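Local coordinates for protein alpha-1,3-glucanase (Bacillus circulans, PDB 5ZRU) that probably hydrolyses alpha-1,3-glucan, the chain here being the catalytic unit of a longer glycoside hydrolase family 87 enzyme that also carries carbohydrate-binding modules, at residues D427-V439 with I451-R465. Numbering follows the deposited sequence.
Sequences DTVGGSAIRMNTV and IVFSDTTIINSGTSR
Inside a right-handed parallel beta-helix, the fold of the pectate lyase-like clan, Met-436, with Ile-434 and Ala-433 at the corner before it, meets Ile-451 and Phe-453 and, beyond the corner at Asp-455, Ile-458, while 427-430 and 460-463 run alongside each other in parallel register in adjacent coils. The centre is the Phe-453 ring. Ile-434 CG2 sits over one face, 3.9 Å from the centroid and 29° off the normal, a CH-pi contact; with CG1 anti to the carbonyl carbon (chi1 -69°), CG2 falls anti to the backbone N and is laid on the ring, and CD1 of the same residue adds a contact at Phe-453 CD2. Met-436 SD comes instead to the ring edge, 3.8 Å from Phe-453 CE1 and close to the ring plane, a Met-aromatic contact. A bend at chi3 then turns Met-436 CE tip to tip with Ile-451 CD1. With an alanine in place of Phe-453, Ile-434 CG2 would probably lose the face it rests on and Met-436 SD its aromatic edge, leaving a gap between them. Nearby, Ala-433 CB presses tightly on Ile-458 CG2 at 3.5 Å.

The neighbouring edge is polar. Asp-427 N donates to Ile-459 O at 2.9 Å, and that oxygen also accepts from Ser-461 OG. Asn-460 ND2 meets the syn lone pair of Asp-427 OD1 at 2.9 Å, with amide and carboxylate nearly coplanar. Further along, one water accepts from Gly-430 N and hydrogen-bonds to Thr-463 OG1, which also accepts from Arg-465 N in an ST turn. Apolar packing thus fills the coil interior, whereas the buried Asp-427 carboxylate, met by N-H groups of Asn-460, Gln-52 and Gly-51, is probably stabilised as an anion and links this coil to the segment holding calcium ligand Ser-50.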
# COMPACT_ATOMS: atom_id res chain seq x y z
N ASP A 427 -9.97 -6.44 0.16
CA ASP A 427 -9.19 -7.65 -0.16
C ASP A 427 -7.89 -7.77 0.65
O ASP A 427 -6.83 -8.08 0.10
CB ASP A 427 -8.89 -7.72 -1.66
CG ASP A 427 -10.11 -8.01 -2.50
OD1 ASP A 427 -11.06 -8.60 -1.96
OD2 ASP A 427 -10.11 -7.66 -3.70
N THR A 428 -7.97 -7.57 1.96
CA THR A 428 -6.77 -7.82 2.77
C THR A 428 -6.53 -9.32 2.89
O THR A 428 -7.45 -10.13 2.80
CB THR A 428 -6.88 -7.19 4.16
OG1 THR A 428 -7.93 -7.83 4.90
CG2 THR A 428 -7.17 -5.70 4.07
N VAL A 429 -5.26 -9.68 3.10
CA VAL A 429 -4.86 -11.07 3.26
C VAL A 429 -4.08 -11.19 4.56
O VAL A 429 -3.11 -10.44 4.78
CB VAL A 429 -4.00 -11.58 2.08
CG1 VAL A 429 -3.46 -12.97 2.39
CG2 VAL A 429 -4.84 -11.60 0.79
N GLY A 430 -4.49 -12.11 5.43
CA GLY A 430 -3.78 -12.32 6.67
C GLY A 430 -3.97 -11.22 7.69
O GLY A 430 -3.21 -11.16 8.66
N GLY A 431 -4.96 -10.36 7.51
CA GLY A 431 -5.11 -9.26 8.45
C GLY A 431 -6.44 -8.55 8.40
O GLY A 431 -7.49 -9.18 8.25
N SER A 432 -6.41 -7.22 8.49
CA SER A 432 -7.58 -6.42 8.82
C SER A 432 -7.63 -5.21 7.90
O SER A 432 -6.61 -4.78 7.37
CB SER A 432 -7.53 -5.93 10.28
OG SER A 432 -7.30 -7.02 11.17
N ALA A 433 -8.83 -4.65 7.72
CA ALA A 433 -8.90 -3.34 7.09
C ALA A 433 -8.33 -2.27 8.00
O ALA A 433 -7.60 -1.38 7.56
CB ALA A 433 -10.33 -2.99 6.70
N ILE A 434 -8.65 -2.36 9.29
CA ILE A 434 -8.25 -1.39 10.30
C ILE A 434 -7.78 -2.15 11.53
O ILE A 434 -8.46 -3.08 11.98
CB ILE A 434 -9.42 -0.46 10.70
CG1 ILE A 434 -9.80 0.48 9.56
CG2 ILE A 434 -9.08 0.33 11.96
CD1 ILE A 434 -11.15 1.14 9.79
N ARG A 435 -6.64 -1.75 12.09
CA ARG A 435 -6.22 -2.33 13.36
C ARG A 435 -5.65 -1.25 14.27
O ARG A 435 -5.12 -0.22 13.81
CB ARG A 435 -5.20 -3.48 13.18
CG ARG A 435 -3.76 -3.05 12.92
CD ARG A 435 -2.86 -4.28 12.85
NE ARG A 435 -1.48 -3.93 12.50
CZ ARG A 435 -0.42 -4.66 12.81
NH1 ARG A 435 -0.57 -5.80 13.49
NH2 ARG A 435 0.79 -4.26 12.45
N MET A 436 -5.79 -1.48 15.57
CA MET A 436 -5.07 -0.71 16.57
C MET A 436 -4.50 -1.71 17.56
O MET A 436 -5.17 -2.70 17.89
CB MET A 436 -5.98 0.28 17.29
CG MET A 436 -6.68 1.27 16.36
SD MET A 436 -7.79 2.39 17.26
CE MET A 436 -6.63 3.34 18.24
N ASN A 437 -3.27 -1.49 18.02
CA ASN A 437 -2.77 -2.28 19.14
C ASN A 437 -1.81 -1.43 19.95
O ASN A 437 -1.45 -0.32 19.55
CB ASN A 437 -2.14 -3.62 18.68
CG ASN A 437 -0.82 -3.47 17.92
OD1 ASN A 437 0.02 -2.63 18.23
ND2 ASN A 437 -0.63 -4.34 16.92
N THR A 438 -1.42 -1.96 21.11
CA THR A 438 -0.41 -1.33 21.95
C THR A 438 0.83 -2.22 22.07
O THR A 438 1.52 -2.19 23.09
CB THR A 438 -0.98 -0.97 23.33
OG1 THR A 438 -1.56 -2.14 23.94
CG2 THR A 438 -2.07 0.10 23.19
N VAL A 439 1.13 -3.00 21.03
CA VAL A 439 2.23 -3.97 21.11
C VAL A 439 3.61 -3.36 20.87
O VAL A 439 4.61 -4.00 21.19
CB VAL A 439 1.96 -5.13 20.12
CG1 VAL A 439 2.43 -4.77 18.73
CG2 VAL A 439 2.63 -6.41 20.61
N ILE A 451 -9.66 9.44 18.77
CA ILE A 451 -9.31 8.99 17.43
C ILE A 451 -10.61 8.63 16.71
O ILE A 451 -11.53 8.09 17.33
CB ILE A 451 -8.34 7.79 17.50
CG1 ILE A 451 -6.93 8.27 17.86
CG2 ILE A 451 -8.37 6.94 16.21
CD1 ILE A 451 -5.97 7.13 18.23
N VAL A 452 -10.70 8.95 15.42
CA VAL A 452 -11.94 8.79 14.67
C VAL A 452 -11.67 7.99 13.40
O VAL A 452 -10.73 8.29 12.66
CB VAL A 452 -12.56 10.15 14.30
CG1 VAL A 452 -13.71 9.96 13.32
CG2 VAL A 452 -13.03 10.87 15.55
N PHE A 453 -12.51 6.98 13.15
CA PHE A 453 -12.63 6.33 11.84
C PHE A 453 -14.03 6.61 11.32
O PHE A 453 -15.01 6.42 12.06
CB PHE A 453 -12.42 4.82 11.94
CG PHE A 453 -11.05 4.41 12.41
CD1 PHE A 453 -10.77 4.29 13.76
CD2 PHE A 453 -10.05 4.13 11.49
CE1 PHE A 453 -9.51 3.91 14.19
CE2 PHE A 453 -8.78 3.75 11.91
CZ PHE A 453 -8.51 3.63 13.27
N SER A 454 -14.15 7.04 10.07
CA SER A 454 -15.50 7.32 9.59
C SER A 454 -15.59 7.14 8.09
O SER A 454 -14.59 7.15 7.37
CB SER A 454 -15.97 8.73 9.96
OG SER A 454 -15.44 9.67 9.03
N ASP A 455 -16.83 6.98 7.64
CA ASP A 455 -17.20 7.09 6.24
C ASP A 455 -16.37 6.15 5.38
O ASP A 455 -15.73 6.56 4.41
CB ASP A 455 -17.08 8.54 5.78
CG ASP A 455 -18.08 9.44 6.48
OD1 ASP A 455 -19.26 9.42 6.08
OD2 ASP A 455 -17.69 10.13 7.45
N THR A 456 -16.36 4.88 5.74
CA THR A 456 -15.38 3.97 5.16
C THR A 456 -16.06 2.66 4.79
O THR A 456 -16.90 2.16 5.54
CB THR A 456 -14.21 3.74 6.12
OG1 THR A 456 -13.43 4.94 6.21
CG2 THR A 456 -13.31 2.58 5.66
N THR A 457 -15.71 2.13 3.62
CA THR A 457 -16.22 0.86 3.13
C THR A 457 -15.10 -0.17 3.16
O THR A 457 -13.99 0.10 2.69
CB THR A 457 -16.77 1.00 1.71
OG1 THR A 457 -17.88 1.90 1.75
CG2 THR A 457 -17.23 -0.35 1.15
N ILE A 458 -15.39 -1.34 3.73
CA ILE A 458 -14.44 -2.42 3.93
C ILE A 458 -15.02 -3.65 3.25
O ILE A 458 -16.19 -3.97 3.46
CB ILE A 458 -14.21 -2.69 5.43
CG1 ILE A 458 -13.51 -1.51 6.10
CG2 ILE A 458 -13.48 -4.02 5.62
CD1 ILE A 458 -13.61 -1.52 7.64
N ILE A 459 -14.21 -4.33 2.44
CA ILE A 459 -14.70 -5.42 1.61
C ILE A 459 -13.72 -6.59 1.66
O ILE A 459 -12.52 -6.41 1.46
CB ILE A 459 -14.92 -4.98 0.14
CG1 ILE A 459 -15.88 -3.79 0.06
CG2 ILE A 459 -15.45 -6.14 -0.71
CD1 ILE A 459 -16.08 -3.26 -1.36
N ASN A 460 -14.24 -7.79 1.93
CA ASN A 460 -13.47 -9.03 1.83
C ASN A 460 -12.25 -9.03 2.76
O ASN A 460 -11.21 -9.59 2.42
CB ASN A 460 -13.00 -9.30 0.39
CG ASN A 460 -14.14 -9.45 -0.58
OD1 ASN A 460 -15.24 -9.83 -0.22
ND2 ASN A 460 -13.86 -9.15 -1.85
N SER A 461 -12.38 -8.42 3.93
CA SER A 461 -11.24 -8.26 4.82
C SER A 461 -11.45 -9.04 6.12
O SER A 461 -12.44 -9.76 6.29
CB SER A 461 -10.98 -6.77 5.08
OG SER A 461 -10.62 -6.13 3.86
N GLY A 462 -10.51 -8.89 7.05
CA GLY A 462 -10.42 -9.80 8.17
C GLY A 462 -9.75 -11.10 7.73
O GLY A 462 -9.48 -11.32 6.56
N THR A 463 -9.47 -11.97 8.70
CA THR A 463 -8.83 -13.23 8.35
C THR A 463 -9.04 -14.25 9.47
O THR A 463 -9.33 -13.90 10.61
CB THR A 463 -7.32 -13.06 8.10
OG1 THR A 463 -6.78 -14.28 7.53
CG2 THR A 463 -6.59 -12.75 9.42
N SER A 464 -8.88 -15.52 9.11
CA SER A 464 -8.73 -16.58 10.09
C SER A 464 -7.28 -17.00 10.28
O SER A 464 -6.99 -17.83 11.15
CB SER A 464 -9.56 -17.82 9.69
OG SER A 464 -10.96 -17.60 9.88
N ARG A 465 -6.35 -16.46 9.49
CA ARG A 465 -4.95 -16.91 9.57
C ARG A 465 -3.99 -15.74 9.33
O ARG A 465 -3.52 -15.52 8.21
CB ARG A 465 -4.69 -18.03 8.58
CG ARG A 465 -3.36 -18.72 8.85
CD ARG A 465 -2.98 -19.68 7.77
NE ARG A 465 -1.75 -20.38 8.13
CZ ARG A 465 -1.14 -21.26 7.34
NH1 ARG A 465 -1.65 -21.54 6.16
NH2 ARG A 465 -0.02 -21.85 7.74
O HOH W 1 -8.89 -10.91 0.69
O HOH W 2 -6.91 -13.74 4.86